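Local coordinates for protein dinoflagellate luciferase (Lingulodinium polyedrum, PDB 1VPR) that catalyses the oxidation of dinoflagellate luciferin by molecular oxygen with emission of blue light, here as the third of three homologous luciferase domains, at residues A[105-110]-A[259-264]; A[112-117]-A[145-150]; A[247-252]-A[265-270]; A[273-278]-A[290-295]. One frame throughout, in Å; residues are numbered along the deposited sequence.

Interaction 1: A[105-110]-A[259-264]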
loop_
_atom_site.group_PDB
_atom_site.type_symbol
_atom_site.label_atom_id
_atom_site.label_comp_id
_atom_site.label_asym_id
_atom_site.label_seq_id
_atom_site.Cartn_x
_atom_site.Cartn_y
_atom_site.Cartn_z
ATOM N N THR A 105 -12.002 -17.301 8.264
ATOM C CA THR A 105 -10.600 -17.558 8.602
ATOM C C THR A 105 -9.768 -16.284 8.579
ATOM O O THR A 105 -8.541 -16.352 8.586
ATOM C CB THR A 105 -9.931 -18.559 7.611
ATOM O OG1 THR A 105 -9.852 -17.949 6.318
ATOM C CG2 THR A 105 -10.755 -19.874 7.486
ATOM N N LEU A 106 -10.420 -15.126 8.557
ATOM C CA LEU A 106 -9.687 -13.855 8.519
ATOM C C LEU A 106 -8.910 -13.541 9.786
ATOM O O LEU A 106 -9.278 -13.973 10.882
ATOM C CB LEU A 106 -10.633 -12.705 8.226
ATOM C CG LEU A 106 -11.152 -12.720 6.807
ATOM C CD1 LEU A 106 -12.306 -11.744 6.725
ATOM C CD2 LEU A 106 -10.034 -12.335 5.847
ATOM N N CYS A 107 -7.834 -12.777 9.606
ATOM C CA CYS A 107 -6.938 -12.365 10.678
ATOM C C CYS A 107 -7.673 -11.611 11.764
ATOM O O CYS A 107 -8.813 -11.178 11.579
ATOM C CB CYS A 107 -5.828 -11.462 10.111
ATOM S SG CYS A 107 -6.503 -9.993 9.238
ATOM N N PHE A 108 -7.000 -11.460 12.898
ATOM C CA PHE A 108 -7.534 -10.748 14.068
ATOM C C PHE A 108 -8.880 -11.332 14.511
ATOM O O PHE A 108 -9.738 -10.608 15.011
ATOM C CB PHE A 108 -7.699 -9.252 13.765
ATOM C CG PHE A 108 -6.390 -8.495 13.653
ATOM C CD1 PHE A 108 -5.828 -8.240 12.410
ATOM C CD2 PHE A 108 -5.721 -8.049 14.802
ATOM C CE1 PHE A 108 -4.612 -7.551 12.298
ATOM C CE2 PHE A 108 -4.501 -7.358 14.701
ATOM C CZ PHE A 108 -3.948 -7.110 13.439
ATOM N N ASN A 109 -9.039 -12.641 14.335
ATOM C CA ASN A 109 -10.285 -13.328 14.680
ATOM C C ASN A 109 -11.431 -12.690 13.911
ATOM O O ASN A 109 -12.458 -12.330 14.483
ATOM C CB ASN A 109 -10.539 -13.247 16.185
ATOM C CG ASN A 109 -9.598 -14.139 16.957
ATOM O OD1 ASN A 109 -9.442 -15.321 16.621
ATOM N ND2 ASN A 109 -8.957 -13.593 17.989
ATOM N N ASN A 110 -11.227 -12.556 12.599
ATOM C CA ASN A 110 -12.192 -11.945 11.703
ATOM C C ASN A 110 -12.434 -10.516 12.100
ATOM O O ASN A 110 -13.573 -10.019 12.066
ATOM C CB ASN A 110 -13.501 -12.706 11.703
ATOM C CG ASN A 110 -13.357 -14.062 11.115
ATOM O OD1 ASN A 110 -12.931 -14.208 9.960
ATOM N ND2 ASN A 110 -13.695 -15.084 11.899
ATOM N N ARG A 259 0.457 -16.299 4.027
ATOM C CA ARG A 259 -0.337 -15.167 4.463
ATOM C C ARG A 259 0.444 -14.124 5.238
ATOM O O ARG A 259 1.281 -14.448 6.068
ATOM C CB ARG A 259 -1.533 -15.643 5.342
ATOM C CG ARG A 259 -2.385 -14.472 5.819
ATOM C CD ARG A 259 -3.721 -14.883 6.443
ATOM N NE ARG A 259 -3.533 -15.740 7.603
ATOM C CZ ARG A 259 -4.444 -15.887 8.558
ATOM N NH1 ARG A 259 -5.593 -15.224 8.481
ATOM N NH2 ARG A 259 -4.214 -16.713 9.570
ATOM N N LYS A 260 0.174 -12.859 4.959
ATOM C CA LYS A 260 0.795 -11.778 5.717
ATOM C C LYS A 260 -0.326 -11.141 6.517
ATOM O O LYS A 260 -1.472 -11.050 6.042
ATOM C CB LYS A 260 1.374 -10.683 4.810
ATOM C CG LYS A 260 2.529 -11.100 3.933
ATOM C CD LYS A 260 3.114 -9.825 3.304
ATOM C CE LYS A 260 2.060 -9.095 2.435
ATOM N NZ LYS A 260 2.653 -7.898 1.802
ATOM N N ILE A 261 -0.013 -10.705 7.724
ATOM C CA ILE A 261 -0.997 -10.035 8.586
ATOM C C ILE A 261 -0.346 -8.757 9.098
ATOM O O ILE A 261 0.794 -8.764 9.572
ATOM C CB ILE A 261 -1.411 -10.914 9.790
ATOM C CG1 ILE A 261 -2.055 -12.201 9.282
ATOM C CG2 ILE A 261 -2.415 -10.143 10.672
ATOM C CD1 ILE A 261 -2.409 -13.187 10.384
ATOM N N GLY A 262 -1.063 -7.649 9.013
ATOM C CA GLY A 262 -0.466 -6.392 9.446
ATOM C C GLY A 262 -1.484 -5.342 9.807
ATOM O O GLY A 262 -2.677 -5.624 9.965
ATOM N N PHE A 263 -1.024 -4.119 9.944
ATOM C CA PHE A 263 -1.927 -3.035 10.291
ATOM C C PHE A 263 -1.238 -1.759 9.875
ATOM O O PHE A 263 -0.009 -1.743 9.715
ATOM C CB PHE A 263 -2.157 -2.993 11.805
ATOM C CG PHE A 263 -0.919 -2.722 12.580
ATOM C CD1 PHE A 263 -0.019 -3.756 12.872
ATOM C CD2 PHE A 263 -0.616 -1.425 12.991
ATOM C CE1 PHE A 263 1.155 -3.495 13.561
ATOM C CE2 PHE A 263 0.569 -1.156 13.681
ATOM C CZ PHE A 263 1.442 -2.176 13.966
ATOM N N PHE A 264 -2.021 -0.693 9.706
ATOM C CA PHE A 264 -1.475 0.605 9.339
ATOM C C PHE A 264 -2.208 1.668 10.122
ATOM O O PHE A 264 -3.426 1.713 10.089
ATOM C CB PHE A 264 -1.652 0.907 7.843
ATOM C CG PHE A 264 -0.808 0.059 6.955
ATOM C CD1 PHE A 264 -1.227 -1.201 6.578
ATOM C CD2 PHE A 264 0.460 0.487 6.577
ATOM C CE1 PHE A 264 -0.393 -2.040 5.848
ATOM C CE2 PHE A 264 1.296 -0.340 5.845
ATOM C CZ PHE A 264 0.874 -1.607 5.483
#
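Cys-107 and Phe-108 close on Ile-261 in the tight half of this contact. The CG2 branch of Ile-261 lies anti to its backbone N and meets two partners: Cys-107 CB at 3.7 Å and Phe-108 CE1 at 3.8 Å. Cys-107 CB is also near Ile-261 CD1, 3.8 Å away. The Phe-108 side chain runs past that of Ile-261 in the opposite direction. Its ring turns an edge to the Gly-262 carbonyl, with CE1 3.6 Å from Gly-262 O. Cys-107, Phe-108, Ile-261 and Gly-262 are all buried.

Strand 259-266 belongs to the large antiparallel sheet of the beta barrel in the luciferase catalytic domain, a member of the calycin superfamily. Segment 105-110 runs from a loop into the short helix 107-111 and packs against the side of this strand that bears Arg-259 and Ile-261. Beyond them, the ring of Phe-108 makes a cation-pi contact with Arg-274.

The other half is looser and more polar. Thr-105 is exposed and Arg-259 partly so. Arg-259 bends at its third torsion (chi3 60°), which swings NE out of the extended line of the chain. Its NH1 comes within 3.2 Å of Thr-105 O. Ile-261 CD1 sits over the centre of one guanidinium face, 3.8 Å above the plane. The charge has firmer partners outside, in salt bridges to Glu-256 and Glu-276. Glu-276 OE1 also accepts a hydrogen bond from Cys-107 N, which links loop and strand through one carboxylate.

Interaction 2: A[112-117]-A[145-150]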
loop_
_atom_site.group_PDB
_atom_site.type_symbol
_atom_site.label_atom_id
_atom_site.label_comp_id
_atom_site.label_asym_id
_atom_site.label_seq_id
_atom_site.Cartn_x
_atom_site.Cartn_y
_atom_site.Cartn_z
ATOM N N GLN A 112 -12.513 -9.254 14.890
ATOM C CA GLN A 112 -13.298 -9.067 16.124
ATOM C C GLN A 112 -12.400 -8.710 17.306
ATOM O O GLN A 112 -12.877 -8.296 18.355
ATOM C CB GLN A 112 -14.098 -10.326 16.454
ATOM C CG GLN A 112 -15.086 -10.712 15.370
ATOM C CD GLN A 112 -15.830 -11.980 15.710
ATOM O OE1 GLN A 112 -16.983 -11.936 16.134
ATOM N NE2 GLN A 112 -15.170 -13.120 15.544
ATOM N N ASP A 113 -11.093 -8.884 17.136
ATOM C CA ASP A 113 -10.146 -8.532 18.183
ATOM C C ASP A 113 -10.304 -7.041 18.446
ATOM O O ASP A 113 -10.559 -6.254 17.515
ATOM C CB ASP A 113 -8.718 -8.833 17.718
ATOM C CG ASP A 113 -8.364 -10.303 17.848
ATOM O OD1 ASP A 113 -7.427 -10.768 17.163
ATOM O OD2 ASP A 113 -9.026 -10.997 18.655
ATOM N N PRO A 114 -10.159 -6.621 19.717
ATOM C CA PRO A 114 -10.293 -5.206 20.083
ATOM C C PRO A 114 -9.276 -4.361 19.301
ATOM O O PRO A 114 -8.065 -4.614 19.353
ATOM C CB PRO A 114 -10.001 -5.194 21.591
ATOM C CG PRO A 114 -10.232 -6.592 22.014
ATOM C CD PRO A 114 -9.724 -7.420 20.876
ATOM N N CYS A 115 -9.778 -3.368 18.585
ATOM C CA CYS A 115 -8.925 -2.502 17.782
ATOM C C CYS A 115 -8.566 -1.193 18.489
ATOM O O CYS A 115 -9.436 -0.481 18.971
ATOM C CB CYS A 115 -9.630 -2.184 16.462
ATOM S SG CYS A 115 -8.586 -1.298 15.285
ATOM N N PRO A 116 -7.271 -0.855 18.545
ATOM C CA PRO A 116 -6.840 0.386 19.198
ATOM C C PRO A 116 -7.256 1.588 18.357
ATOM O O PRO A 116 -7.556 1.455 17.169
ATOM C CB PRO A 116 -5.330 0.234 19.258
ATOM C CG PRO A 116 -5.042 -0.513 17.966
ATOM C CD PRO A 116 -6.130 -1.574 17.946
ATOM N N GLN A 117 -7.256 2.764 18.974
ATOM C CA GLN A 117 -7.626 3.989 18.289
ATOM C C GLN A 117 -6.896 5.126 19.007
ATOM O O GLN A 117 -6.778 5.102 20.235
ATOM C CB GLN A 117 -9.139 4.157 18.391
ATOM C CG GLN A 117 -9.663 5.562 18.263
ATOM C CD GLN A 117 -9.820 6.001 16.834
ATOM O OE1 GLN A 117 -10.224 5.215 15.978
ATOM N NE2 GLN A 117 -9.527 7.276 16.565
ATOM N N TRP A 145 0.244 -1.524 19.583
ATOM C CA TRP A 145 0.260 -2.652 18.652
ATOM C C TRP A 145 -1.183 -3.170 18.740
ATOM O O TRP A 145 -1.786 -3.132 19.818
ATOM C CB TRP A 145 1.214 -3.751 19.122
ATOM C CG TRP A 145 2.682 -3.425 18.923
ATOM C CD1 TRP A 145 3.520 -2.829 19.822
ATOM C CD2 TRP A 145 3.468 -3.689 17.752
ATOM N NE1 TRP A 145 4.782 -2.711 19.287
ATOM C CE2 TRP A 145 4.775 -3.227 18.015
ATOM C CE3 TRP A 145 3.190 -4.270 16.505
ATOM C CZ2 TRP A 145 5.816 -3.325 17.074
ATOM C CZ3 TRP A 145 4.224 -4.374 15.562
ATOM C CH2 TRP A 145 5.519 -3.905 15.850
ATOM N N PRO A 146 -1.774 -3.626 17.617
ATOM C CA PRO A 146 -3.155 -4.119 17.707
ATOM C C PRO A 146 -3.286 -5.511 18.298
ATOM O O PRO A 146 -2.683 -6.462 17.802
ATOM C CB PRO A 146 -3.639 -4.056 16.259
ATOM C CG PRO A 146 -2.379 -4.345 15.473
ATOM C CD PRO A 146 -1.342 -3.502 16.206
ATOM N N ALA A 147 -4.074 -5.631 19.365
ATOM C CA ALA A 147 -4.318 -6.920 20.018
ATOM C C ALA A 147 -4.595 -8.008 18.983
ATOM O O ALA A 147 -5.341 -7.772 18.029
ATOM C CB ALA A 147 -5.542 -6.804 20.967
ATOM N N GLY A 148 -4.013 -9.194 19.170
ATOM C CA GLY A 148 -4.253 -10.285 18.227
ATOM C C GLY A 148 -3.262 -10.370 17.076
ATOM O O GLY A 148 -3.347 -11.275 16.245
ATOM N N LEU A 149 -2.321 -9.435 16.998
ATOM C CA LEU A 149 -1.338 -9.510 15.924
ATOM C C LEU A 149 -0.332 -10.602 16.267
ATOM O O LEU A 149 0.222 -10.615 17.361
ATOM C CB LEU A 149 -0.596 -8.173 15.758
ATOM C CG LEU A 149 0.439 -8.133 14.624
ATOM C CD1 LEU A 149 -0.276 -8.167 13.281
ATOM C CD2 LEU A 149 1.296 -6.869 14.747
ATOM N N PRO A 150 -0.091 -11.542 15.342
ATOM C CA PRO A 150 0.880 -12.588 15.657
ATOM C C PRO A 150 2.268 -11.993 15.797
ATOM O O PRO A 150 2.566 -10.958 15.200
ATOM C CB PRO A 150 0.777 -13.535 14.465
ATOM C CG PRO A 150 0.310 -12.618 13.331
ATOM C CD PRO A 150 -0.724 -11.772 14.031
HETATM O O HOH W 1 -6.780 -5.632 17.168
#
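Pro-114 O is gripped by two donors, a water at 2.7 Å and Asn-334 ND2. The same water donates to Ala-147 O, also 2.7 Å away, and so bridges the two segments. No direct hydrogen bond joins them. Asn-334 OD1 takes the N-H of Ala-147. One amide side chain therefore binds both loops.

The side chain of Asp-113 approaches Ala-147 and Gly-148. Its CB lies 3.6 Å from Ala-147 O, and its OD1 is 3.4 Å from Gly-148 CA. With CG anti to the carbonyl carbon (chi1 -80°), the carboxylate carbon is set over toward Gly-148 CA. The other carboxylate oxygen, OD2, is hydrogen-bonded to Asn-109.

Residues 146-149 form a type II beta turn, closed by a backbone hydrogen bond from Leu-149 N to Pro-146 O at 3.1 Å. Gly-148 has a positive phi of 91°. A side chain here would run into Asp-113 OD1 and into the carbonyl O of Ala-147. Both loops belong to the luciferase catalytic domain and lie against strand 259-266 of its barrel.

The apolar contacts are few. Pro-116 and Pro-146 cross obliquely, with Pro-116 CD 3.9 Å from Pro-146 CB. Ala-147 CB rests 3.7 Å from Pro-114 O. Pro-114 and Gly-148 are exposed, while Pro-116 and Pro-146 are buried and touch Trp-265 and Phe-263 of the strand, respectively.

Interaction 3: A[247-252]-A[265-270]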
loop_
_atom_site.group_PDB
_atom_site.type_symbol
_atom_site.label_atom_id
_atom_site.label_comp_id
_atom_site.label_asym_id
_atom_site.label_seq_id
_atom_site.Cartn_x
_atom_site.Cartn_y
_atom_site.Cartn_z
ATOM N N ASN A 247 -0.598 10.160 6.102
ATOM C CA ASN A 247 0.660 9.547 6.543
ATOM C C ASN A 247 0.340 8.263 7.297
ATOM O O ASN A 247 -0.486 8.269 8.221
ATOM C CB ASN A 247 1.443 10.483 7.473
ATOM C CG ASN A 247 1.924 11.755 6.777
ATOM O OD1 ASN A 247 2.846 11.734 5.959
ATOM N ND2 ASN A 247 1.286 12.872 7.103
ATOM N N LEU A 248 0.971 7.158 6.902
ATOM C CA LEU A 248 0.733 5.889 7.587
ATOM C C LEU A 248 2.015 5.344 8.166
ATOM O O LEU A 248 3.088 5.483 7.574
ATOM C CB LEU A 248 0.196 4.807 6.624
ATOM C CG LEU A 248 -0.949 5.092 5.659
ATOM C CD1 LEU A 248 -1.228 3.879 4.792
ATOM C CD2 LEU A 248 -2.192 5.473 6.458
ATOM N N LEU A 249 1.894 4.726 9.338
ATOM C CA LEU A 249 3.011 4.035 9.975
ATOM C C LEU A 249 2.433 2.631 10.159
ATOM O O LEU A 249 1.464 2.440 10.895
ATOM C CB LEU A 249 3.386 4.679 11.315
ATOM C CG LEU A 249 4.249 5.929 11.166
ATOM C CD1 LEU A 249 4.401 6.595 12.510
ATOM C CD2 LEU A 249 5.607 5.574 10.605
ATOM N N GLY A 250 3.000 1.646 9.471
ATOM C CA GLY A 250 2.440 0.311 9.575
ATOM C C GLY A 250 3.476 -0.775 9.649
ATOM O O GLY A 250 4.669 -0.499 9.584
ATOM N N VAL A 251 3.004 -2.013 9.747
ATOM C CA VAL A 251 3.850 -3.177 9.883
ATOM C C VAL A 251 3.223 -4.368 9.193
ATOM O O VAL A 251 2.006 -4.509 9.224
ATOM C CB VAL A 251 3.985 -3.589 11.402
ATOM C CG1 VAL A 251 4.638 -4.955 11.505
ATOM C CG2 VAL A 251 4.795 -2.554 12.185
ATOM N N TRP A 252 4.042 -5.218 8.568
ATOM C CA TRP A 252 3.554 -6.458 7.981
ATOM C C TRP A 252 4.268 -7.533 8.787
ATOM O O TRP A 252 5.468 -7.404 9.100
ATOM C CB TRP A 252 3.999 -6.686 6.520
ATOM C CG TRP A 252 3.192 -6.004 5.489
ATOM C CD1 TRP A 252 3.616 -5.035 4.640
ATOM C CD2 TRP A 252 1.828 -6.266 5.156
ATOM N NE1 TRP A 252 2.607 -4.672 3.792
ATOM C CE2 TRP A 252 1.494 -5.416 4.086
ATOM C CE3 TRP A 252 0.853 -7.136 5.666
ATOM C CZ2 TRP A 252 0.225 -5.409 3.496
ATOM C CZ3 TRP A 252 -0.404 -7.132 5.090
ATOM C CH2 TRP A 252 -0.709 -6.271 4.011
ATOM N N TRP A 265 -1.454 2.512 10.814
ATOM C CA TRP A 265 -2.018 3.613 11.576
ATOM C C TRP A 265 -2.105 4.806 10.651
ATOM O O TRP A 265 -1.082 5.279 10.164
ATOM C CB TRP A 265 -1.119 3.992 12.749
ATOM C CG TRP A 265 -1.287 3.132 13.957
ATOM C CD1 TRP A 265 -0.461 2.134 14.375
ATOM C CD2 TRP A 265 -2.355 3.203 14.918
ATOM N NE1 TRP A 265 -0.944 1.566 15.538
ATOM C CE2 TRP A 265 -2.103 2.208 15.895
ATOM C CE3 TRP A 265 -3.493 4.007 15.050
ATOM C CZ2 TRP A 265 -2.950 2.002 16.992
ATOM C CZ3 TRP A 265 -4.344 3.796 16.152
ATOM C CH2 TRP A 265 -4.060 2.807 17.099
ATOM N N GLU A 266 -3.320 5.285 10.408
ATOM C CA GLU A 266 -3.543 6.456 9.554
ATOM C C GLU A 266 -3.498 7.609 10.557
ATOM O O GLU A 266 -4.471 7.866 11.285
ATOM C CB GLU A 266 -4.916 6.347 8.887
ATOM C CG GLU A 266 -5.289 7.492 7.954
ATOM C CD GLU A 266 -6.673 7.288 7.356
ATOM O OE1 GLU A 266 -7.655 7.380 8.131
ATOM O OE2 GLU A 266 -6.772 7.016 6.127
HETATM N N MSE A 267 -2.357 8.298 10.589
HETATM C CA MSE A 267 -2.114 9.341 11.558
HETATM C C MSE A 267 -3.078 10.517 11.607
HETATM O O MSE A 267 -3.365 11.029 12.684
HETATM C CB MSE A 267 -0.679 9.843 11.415
HETATM C CG MSE A 267 0.402 8.756 11.565
HETATM SE SE MSE A 267 0.195 7.743 13.199
HETATM C CE MSE A 267 0.064 9.243 14.431
ATOM N N GLU A 268 -3.605 10.948 10.474
ATOM C CA GLU A 268 -4.515 12.089 10.512
ATOM C C GLU A 268 -5.909 11.818 11.080
ATOM O O GLU A 268 -6.630 12.770 11.410
ATOM C CB GLU A 268 -4.631 12.696 9.120
ATOM C CG GLU A 268 -3.337 13.303 8.645
ATOM C CD GLU A 268 -2.251 12.274 8.377
ATOM O OE1 GLU A 268 -2.524 11.274 7.683
ATOM O OE2 GLU A 268 -1.113 12.481 8.850
ATOM N N SER A 269 -6.288 10.543 11.198
ATOM C CA SER A 269 -7.604 10.158 11.722
ATOM C C SER A 269 -7.501 9.371 13.032
ATOM O O SER A 269 -8.484 9.220 13.769
ATOM C CB SER A 269 -8.335 9.306 10.693
ATOM O OG SER A 269 -7.724 8.026 10.586
ATOM N N GLY A 270 -6.305 8.878 13.324
ATOM C CA GLY A 270 -6.095 8.105 14.540
ATOM C C GLY A 270 -6.642 6.696 14.422
ATOM O O GLY A 270 -6.738 5.969 15.428
#
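Trp-265 turns an edge of its indole, near the ring plane, to Leu-249 O and Gly-270 O. Its backbone N donates to Leu-249 O at 2.9 Å, and Leu-249 N returns a bond to Trp-265 O. The ring of Phe-263 meets the indole nearly perpendicularly, and Trp-265 NE1 is hydrogen-bonded to Pro-144 O. The amide of Asn-247 and the carboxylate of Glu-268 are turned 69° apart. Asn-247 ND2 reaches Glu-268 OE2 at 3.0 Å from above the carboxylate plane. Asn-247 N donates to Glu-268 OE1 at 2.7 Å, on its syn side.

These residues close the open end of the antiparallel hairpin of strands 247-253 and 259-266. Leu-249 and Trp-265 form a hydrogen-bonded pair; Leu-248 and Glu-266 form a non-hydrogen-bonded one. Leu-248 CD2 lies 3.5 Å from Glu-266 CA. Past the strand, Met-267 N, of a selenomethionine, donates to Asn-247 O at 3.0 Å.

Asn-247 OD1 is held by Tyr-239. An alanine in place of Glu-268 would probably leave the amide with that bond alone and Asn-247 N without its carboxylate acceptor. Two N-H donors on one carboxylate would favour its charged form and limit its rotation.

Interaction 4: A[273-278]-A[290-295]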
loop_
_atom_site.group_PDB
_atom_site.type_symbol
_atom_site.label_atom_id
_atom_site.label_comp_id
_atom_site.label_asym_id
_atom_site.label_seq_id
_atom_site.Cartn_x
_atom_site.Cartn_y
_atom_site.Cartn_z
ATOM N N PHE A 273 -5.967 0.613 10.688
ATOM C CA PHE A 273 -6.531 -0.292 9.683
ATOM C C PHE A 273 -5.838 -1.624 9.867
ATOM O O PHE A 273 -4.612 -1.694 9.971
ATOM C CB PHE A 273 -6.259 0.211 8.246
ATOM C CG PHE A 273 -7.085 1.406 7.839
ATOM C CD1 PHE A 273 -6.778 2.671 8.311
ATOM C CD2 PHE A 273 -8.171 1.254 6.974
ATOM C CE1 PHE A 273 -7.525 3.778 7.938
ATOM C CE2 PHE A 273 -8.933 2.351 6.586
ATOM C CZ PHE A 273 -8.612 3.625 7.069
ATOM N N ARG A 274 -6.600 -2.703 9.893
ATOM C CA ARG A 274 -5.980 -3.996 10.075
ATOM C C ARG A 274 -6.106 -4.715 8.758
ATOM O O ARG A 274 -7.089 -4.548 8.050
ATOM C CB ARG A 274 -6.634 -4.709 11.250
ATOM C CG ARG A 274 -6.220 -4.070 12.585
ATOM C CD ARG A 274 -6.959 -4.697 13.774
ATOM N NE ARG A 274 -8.391 -4.496 13.619
ATOM C CZ ARG A 274 -9.309 -5.101 14.360
ATOM N NH1 ARG A 274 -8.925 -5.941 15.318
ATOM N NH2 ARG A 274 -10.599 -4.893 14.113
ATOM N N ILE A 275 -5.118 -5.536 8.423
ATOM C CA ILE A 275 -5.112 -6.113 7.084
ATOM C C ILE A 275 -4.394 -7.434 6.932
ATOM O O ILE A 275 -3.529 -7.775 7.746
ATOM C CB ILE A 275 -4.459 -5.046 6.144
ATOM C CG1 ILE A 275 -4.370 -5.525 4.690
ATOM C CG2 ILE A 275 -3.028 -4.710 6.661
ATOM C CD1 ILE A 275 -3.765 -4.437 3.792
ATOM N N GLU A 276 -4.792 -8.203 5.920
ATOM C CA GLU A 276 -4.100 -9.447 5.604
ATOM C C GLU A 276 -3.995 -9.576 4.095
ATOM O O GLU A 276 -4.806 -8.985 3.346
ATOM C CB GLU A 276 -4.827 -10.697 6.150
ATOM C CG GLU A 276 -6.205 -11.004 5.557
ATOM C CD GLU A 276 -6.528 -12.480 5.673
ATOM O OE1 GLU A 276 -6.658 -12.955 6.827
ATOM O OE2 GLU A 276 -6.622 -13.177 4.623
ATOM N N ARG A 277 -2.972 -10.309 3.647
ATOM C CA ARG A 277 -2.815 -10.638 2.229
ATOM C C ARG A 277 -2.514 -12.114 2.251
ATOM O O ARG A 277 -1.629 -12.540 2.991
ATOM C CB ARG A 277 -1.646 -9.920 1.559
ATOM C CG ARG A 277 -1.945 -8.461 1.153
ATOM C CD ARG A 277 -0.663 -7.715 0.769
ATOM N NE ARG A 277 -0.988 -6.410 0.190
ATOM C CZ ARG A 277 -0.087 -5.472 -0.084
ATOM N NH1 ARG A 277 1.195 -5.699 0.162
ATOM N NH2 ARG A 277 -0.474 -4.296 -0.587
ATOM N N ARG A 278 -3.238 -12.893 1.449
ATOM C CA ARG A 278 -2.999 -14.328 1.371
ATOM C C ARG A 278 -2.977 -14.761 -0.082
ATOM O O ARG A 278 -3.740 -14.241 -0.914
ATOM C CB ARG A 278 -4.070 -15.128 2.143
ATOM C CG ARG A 278 -5.469 -15.128 1.565
ATOM C CD ARG A 278 -6.377 -16.118 2.321
ATOM N NE ARG A 278 -6.694 -15.650 3.677
ATOM C CZ ARG A 278 -7.460 -16.319 4.542
ATOM N NH1 ARG A 278 -7.697 -15.806 5.736
ATOM N NH2 ARG A 278 -7.982 -17.504 4.218
ATOM N N GLN A 290 -6.440 -9.467 -0.690
ATOM C CA GLN A 290 -6.079 -8.471 0.314
ATOM C C GLN A 290 -7.378 -8.063 1.021
ATOM O O GLN A 290 -8.360 -7.726 0.366
ATOM C CB GLN A 290 -5.478 -7.260 -0.399
ATOM C CG GLN A 290 -5.088 -6.088 0.481
ATOM C CD GLN A 290 -4.441 -4.991 -0.327
ATOM O OE1 GLN A 290 -3.415 -5.208 -0.983
ATOM N NE2 GLN A 290 -5.041 -3.804 -0.294
ATOM N N ALA A 291 -7.390 -8.089 2.351
ATOM C CA ALA A 291 -8.585 -7.726 3.092
ATOM C C ALA A 291 -8.196 -6.698 4.147
ATOM O O ALA A 291 -7.404 -6.998 5.051
ATOM C CB ALA A 291 -9.197 -8.990 3.763
ATOM N N THR A 292 -8.756 -5.498 4.026
ATOM C CA THR A 292 -8.479 -4.399 4.948
ATOM C C THR A 292 -9.735 -4.019 5.724
ATOM O O THR A 292 -10.804 -3.853 5.138
ATOM C CB THR A 292 -8.019 -3.164 4.190
ATOM O OG1 THR A 292 -6.952 -3.524 3.306
ATOM C CG2 THR A 292 -7.518 -2.096 5.157
ATOM N N GLU A 293 -9.597 -3.850 7.035
ATOM C CA GLU A 293 -10.754 -3.527 7.872
ATOM C C GLU A 293 -10.566 -2.387 8.851
ATOM O O GLU A 293 -9.505 -2.225 9.456
ATOM C CB GLU A 293 -11.188 -4.771 8.666
ATOM C CG GLU A 293 -12.542 -4.650 9.399
ATOM C CD GLU A 293 -12.464 -4.022 10.794
ATOM O OE1 GLU A 293 -13.545 -3.846 11.413
ATOM O OE2 GLU A 293 -11.344 -3.715 11.278
ATOM N N VAL A 294 -11.621 -1.597 8.988
ATOM C CA VAL A 294 -11.670 -0.505 9.944
ATOM C C VAL A 294 -13.148 -0.222 10.254
ATOM O O VAL A 294 -14.020 -0.221 9.361
ATOM C CB VAL A 294 -10.953 0.763 9.422
ATOM C CG1 VAL A 294 -11.782 1.460 8.356
ATOM C CG2 VAL A 294 -10.623 1.685 10.599
ATOM N N GLY A 295 -13.423 -0.042 11.540
ATOM C CA GLY A 295 -14.772 0.241 11.996
ATOM C C GLY A 295 -15.865 -0.687 11.508
ATOM O O GLY A 295 -16.964 -0.211 11.235
HETATM O O HOH W 2 -9.155 -2.127 12.277
#
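Arg-277 grips Gln-290 side-on, with two nitrogens on one oxygen. Gln-290 OE1 accepts from Arg-277 NE at 3.0 Å and from Arg-277 NH2 at 3.1 Å. Both come from the same face of the amide, above its plane. The two side chains lie side by side. The Arg-277 chain is extended from CG to NE, with CD anti to CA (chi2 168°).

Arg-274 and Glu-293 also run alongside each other. Their salt bridge joins Arg-274 NH2 to Glu-293 OE2 at 3.2 Å, with the flat groups turned 64° apart. A water accepts a hydrogen bond from Arg-274 NE and lies 2.8 Å from Glu-293 O. At the end of the pairing, Val-294 CB lies over one face of the Phe-273 ring, offset toward the rim, in a CH-pi contact; Val-294 CG1 is 3.5 Å from Phe-273 CE2.

These residues form an antiparallel hairpin of strands 271-282 and 285-294 in the barrel sheet. The hydrogen-bonded pairs are Arg-274 with Glu-293 and Glu-276 with Ala-291. Between them Ile-275 and Thr-292 form a non-hydrogen-bonded pair, their side chains alongside each other, with Ile-275 CD1 3.4 Å from Thr-292 OG1.

Further out, Tyr-303 OH is hydrogen-bonded to Gln-290 OE1, and His-200 O to Thr-292 OG1. A leucine in place of Arg-277 would probably leave Gln-290 OE1 without two of its donors and the amide less firmly fixed. Arg-274 is positioned by the carbonyls of Phe-111 and Asp-113. Glu-293 OE1 is held by Gly-296 N. Glu-276 OE2 holds Arg-278 NE at 2.6 Å in a salt bridge.

How the interactions relate
Interactions 3 and 4 are buried strand pairings within one barrel sheet, and strand 259-266 ties them together. It pairs with 247-253 in interaction 3 and, along its other edge, with 271-282, the first strand of interaction 4. Interaction 1 uses the same strand but meets a loop and short helix through an apolar centre and a polar, partly exposed Arg-259 side. Interaction 2 lies farthest out, joins two loops, and relies on water and prolines in place of direct bonds. Contacts between the four are close. Phe-263 O probably accepts a hydrogen bond from Val-251 N, linking interactions 1 and 3. Trp-252 packs on Ile-275, linking interactions 3 and 4.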